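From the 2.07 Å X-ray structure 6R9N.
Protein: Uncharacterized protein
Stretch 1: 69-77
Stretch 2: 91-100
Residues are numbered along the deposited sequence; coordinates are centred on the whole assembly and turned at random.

Stretch 1 (69-77) SVDKIDTIF
Stretch 2 91-100: LWLGITKAKI

Two stretches of one chain pack as a short parallel β-pair, extended at its N-terminal end by a contact between the 3-10 segment of stretch 1 and the helical part of stretch 2. Stretch 1 opens with a 3-10 segment at V70 and D71, closed by K72 N donating to S69 O (2.8 Å), and runs as a strand from I73 to F77. Stretch 2 enters as a helix through L91 and W92, passes through a loop at T96 to A98, and becomes a strand at K99 and I100. The CA atoms of D71 and T96 lie 5.6 Å apart, those of D74 and A98 4.2 Å, and those of I76 and I100 4.7 Å.

In the backbone pairing, T75 lies beside K99 (CA to CA 5.1 Å) and I76 beside I100. K99 N donates to D74 O (3.1 Å, 143°) and K99 O accepts from I76 N (2.9 Å, 156°), so K99 uses both polar backbone groups on the neighbouring strand. CA-H...O contacts supplement them: A98 CA to D74 O (3.2 Å), T75 CA to K99 O (3.5 Å) and I100 CA to I76 O (3.2 Å). D74 departs from extended geometry (phi/psi -91/-23), whereas T75 (-139/140), I76 (-127/125), K99 (-84/153) and I100 (-111/121) are β.

One water bridges the stretches where direct pairing has not yet begun, donating to D71 O (2.7 Å) and I73 O (3.1 Å) and accepting from K97 N (2.8 Å).

I76 and I100 share one face of the sheet, T75 and K99 the other. I76 (chi1 m, chi2 t) has the largest area covered by the opposing stretch; I76 CD1 reaches back from the strand to helix and loop, 3.9 Å from W92 CB and 3.9 Å from A98 CB, while I76 CB is 4.1 Å from I100 CG1 (I100 m, t). A98 points its methyl toward stretch 1, with A98 CB 4.2 Å from I73 CG2 (I73 m, t). These van der Waals contacts between hydrocarbon groups keep the apolar surface of buried residues from solvent. V70 (p, 85°) points toward stretch 2: V70 CG2 meets I95 CD1 at 3.5 Å (I95 p, t) and W92 CZ3 at 4.2 Å, near the plane of the indole at its edge. W92 is m, with chi2 104°.

T96 (p, 79°) braces the loop: T96 OG1 donates to W92 O (3.0 Å) and accepts from A98 N (3.3 Å, 166°), tying the loop to the helix. T96 CG2 also sits 3.6 Å from V70 O.

At the periphery, D74 (m) points away, its carboxylate bonded elsewhere in the structure; K99 (m) is modelled only to CD.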

# COMPACT_ATOMS: atom_id res chain seq x y z
N SER A 69 -11.28 -28.98 0.14
CA SER A 69 -9.92 -29.26 -0.31
C SER A 69 -9.29 -28.00 -0.89
O SER A 69 -9.93 -27.26 -1.65
CB SER A 69 -9.93 -30.39 -1.34
OG SER A 69 -10.46 -31.59 -0.79
N VAL A 70 -8.03 -27.77 -0.53
CA VAL A 70 -7.36 -26.55 -0.97
C VAL A 70 -7.25 -26.54 -2.49
O VAL A 70 -7.16 -25.47 -3.11
CB VAL A 70 -5.99 -26.43 -0.28
CG1 VAL A 70 -4.93 -27.21 -1.04
CG2 VAL A 70 -5.59 -24.97 -0.15
N ASP A 71 -7.25 -27.72 -3.09
CA ASP A 71 -7.45 -27.97 -4.51
C ASP A 71 -8.55 -27.12 -5.13
O ASP A 71 -8.44 -26.69 -6.28
CB ASP A 71 -7.82 -29.45 -4.71
CG ASP A 71 -6.72 -30.25 -5.35
OD1 ASP A 71 -5.78 -29.62 -5.88
OD2 ASP A 71 -6.80 -31.50 -5.34
N LYS A 72 -9.65 -26.94 -4.41
CA LYS A 72 -10.89 -26.45 -4.99
C LYS A 72 -11.13 -24.96 -4.75
O LYS A 72 -12.24 -24.48 -4.99
CB LYS A 72 -12.06 -27.28 -4.47
CG LYS A 72 -11.76 -28.76 -4.51
CD LYS A 72 -12.97 -29.57 -4.92
CE LYS A 72 -12.84 -31.00 -4.42
NZ LYS A 72 -14.07 -31.46 -3.72
N ILE A 73 -10.12 -24.24 -4.28
CA ILE A 73 -10.19 -22.78 -4.24
C ILE A 73 -9.96 -22.26 -5.65
O ILE A 73 -8.87 -22.38 -6.20
CB ILE A 73 -9.18 -22.19 -3.25
CG1 ILE A 73 -9.63 -22.54 -1.82
CG2 ILE A 73 -9.07 -20.69 -3.44
CD1 ILE A 73 -8.55 -22.43 -0.76
N ASP A 74 -11.01 -21.71 -6.25
CA ASP A 74 -10.97 -21.19 -7.60
C ASP A 74 -10.59 -19.72 -7.66
O ASP A 74 -10.12 -19.26 -8.70
CB ASP A 74 -12.33 -21.36 -8.28
CG ASP A 74 -12.78 -22.80 -8.34
OD1 ASP A 74 -11.91 -23.70 -8.42
OD2 ASP A 74 -14.01 -23.04 -8.29
N THR A 75 -10.81 -18.98 -6.58
CA THR A 75 -10.65 -17.54 -6.58
C THR A 75 -9.98 -17.08 -5.30
O THR A 75 -10.28 -17.59 -4.22
CB THR A 75 -12.02 -16.85 -6.75
OG1 THR A 75 -12.52 -17.12 -8.07
CG2 THR A 75 -11.91 -15.34 -6.57
N ILE A 76 -9.07 -16.12 -5.42
CA ILE A 76 -8.44 -15.48 -4.28
C ILE A 76 -8.61 -13.97 -4.47
O ILE A 76 -8.25 -13.43 -5.52
CB ILE A 76 -6.95 -15.85 -4.17
CG1 ILE A 76 -6.81 -17.33 -3.87
CG2 ILE A 76 -6.26 -15.01 -3.12
CD1 ILE A 76 -5.40 -17.86 -4.11
N PHE A 77 -9.18 -13.31 -3.47
CA PHE A 77 -9.52 -11.90 -3.56
C PHE A 77 -8.55 -11.11 -2.69
O PHE A 77 -8.36 -11.46 -1.52
CB PHE A 77 -10.96 -11.67 -3.11
CG PHE A 77 -11.35 -10.22 -3.03
CD1 PHE A 77 -11.90 -9.58 -4.14
CD2 PHE A 77 -11.21 -9.51 -1.84
CE1 PHE A 77 -12.30 -8.26 -4.07
CE2 PHE A 77 -11.60 -8.19 -1.76
CZ PHE A 77 -12.14 -7.56 -2.87
N LEU A 91 2.86 -18.78 -1.83
CA LEU A 91 2.47 -20.07 -1.26
C LEU A 91 1.11 -20.52 -1.78
O LEU A 91 0.90 -21.71 -2.03
CB LEU A 91 2.46 -19.98 0.26
CG LEU A 91 3.76 -19.48 0.87
CD1 LEU A 91 3.58 -19.23 2.35
CD2 LEU A 91 4.88 -20.50 0.61
N TRP A 92 0.16 -19.59 -1.92
CA TRP A 92 -1.16 -20.00 -2.39
C TRP A 92 -1.13 -20.37 -3.87
O TRP A 92 -1.87 -21.27 -4.29
CB TRP A 92 -2.18 -18.89 -2.13
CG TRP A 92 -2.38 -18.64 -0.67
CD1 TRP A 92 -1.88 -17.59 0.06
CD2 TRP A 92 -3.09 -19.46 0.25
NE1 TRP A 92 -2.26 -17.71 1.38
CE2 TRP A 92 -3.00 -18.86 1.52
CE3 TRP A 92 -3.80 -20.66 0.12
CZ2 TRP A 92 -3.59 -19.40 2.65
CZ3 TRP A 92 -4.39 -21.21 1.26
CH2 TRP A 92 -4.28 -20.57 2.50
N LEU A 93 -0.28 -19.71 -4.66
CA LEU A 93 -0.19 -20.02 -6.08
C LEU A 93 0.36 -21.42 -6.33
O LEU A 93 0.07 -22.01 -7.38
CB LEU A 93 0.68 -18.99 -6.82
CG LEU A 93 0.08 -17.58 -6.98
CD1 LEU A 93 0.96 -16.72 -7.88
CD2 LEU A 93 -1.34 -17.65 -7.52
N GLY A 94 1.10 -21.97 -5.37
CA GLY A 94 1.69 -23.28 -5.57
C GLY A 94 0.72 -24.43 -5.35
O GLY A 94 0.87 -25.48 -5.97
N ILE A 95 -0.27 -24.25 -4.47
CA ILE A 95 -1.20 -25.33 -4.14
C ILE A 95 -2.59 -25.12 -4.70
O ILE A 95 -3.47 -25.96 -4.47
CB ILE A 95 -1.28 -25.55 -2.62
CG1 ILE A 95 -1.73 -24.27 -1.92
CG2 ILE A 95 0.05 -26.02 -2.09
CD1 ILE A 95 -2.11 -24.53 -0.49
N THR A 96 -2.84 -24.02 -5.40
CA THR A 96 -4.13 -23.79 -6.03
C THR A 96 -3.91 -23.39 -7.47
O THR A 96 -2.84 -22.90 -7.85
CB THR A 96 -4.95 -22.70 -5.31
OG1 THR A 96 -4.48 -21.40 -5.71
CG2 THR A 96 -4.84 -22.82 -3.81
N LYS A 97 -4.96 -23.58 -8.27
CA LYS A 97 -5.02 -23.04 -9.62
C LYS A 97 -5.92 -21.81 -9.69
O LYS A 97 -6.45 -21.50 -10.76
CB LYS A 97 -5.51 -24.11 -10.60
CG LYS A 97 -4.48 -25.19 -10.96
CD LYS A 97 -3.10 -24.62 -11.30
CE LYS A 97 -2.09 -24.84 -10.17
NZ LYS A 97 -0.66 -24.74 -10.61
N ALA A 98 -6.10 -21.11 -8.57
CA ALA A 98 -7.04 -20.00 -8.50
C ALA A 98 -6.55 -18.80 -9.31
O ALA A 98 -5.35 -18.59 -9.47
CB ALA A 98 -7.25 -19.56 -7.05
N LYS A 99 -7.49 -18.01 -9.80
CA LYS A 99 -7.16 -16.65 -10.24
C LYS A 99 -7.18 -15.71 -9.04
O LYS A 99 -7.88 -15.94 -8.05
CB LYS A 99 -8.14 -16.17 -11.31
CG LYS A 99 -8.14 -17.01 -12.58
CD LYS A 99 -7.24 -16.42 -13.64
N ILE A 100 -6.41 -14.63 -9.14
CA ILE A 100 -6.32 -13.64 -8.08
C ILE A 100 -6.97 -12.35 -8.54
O ILE A 100 -6.55 -11.74 -9.53
CB ILE A 100 -4.86 -13.40 -7.68
CG1 ILE A 100 -4.29 -14.67 -7.06
CG2 ILE A 100 -4.78 -12.26 -6.69
CD1 ILE A 100 -2.89 -14.51 -6.58
O HOH W 1 -7.50 -24.62 -7.79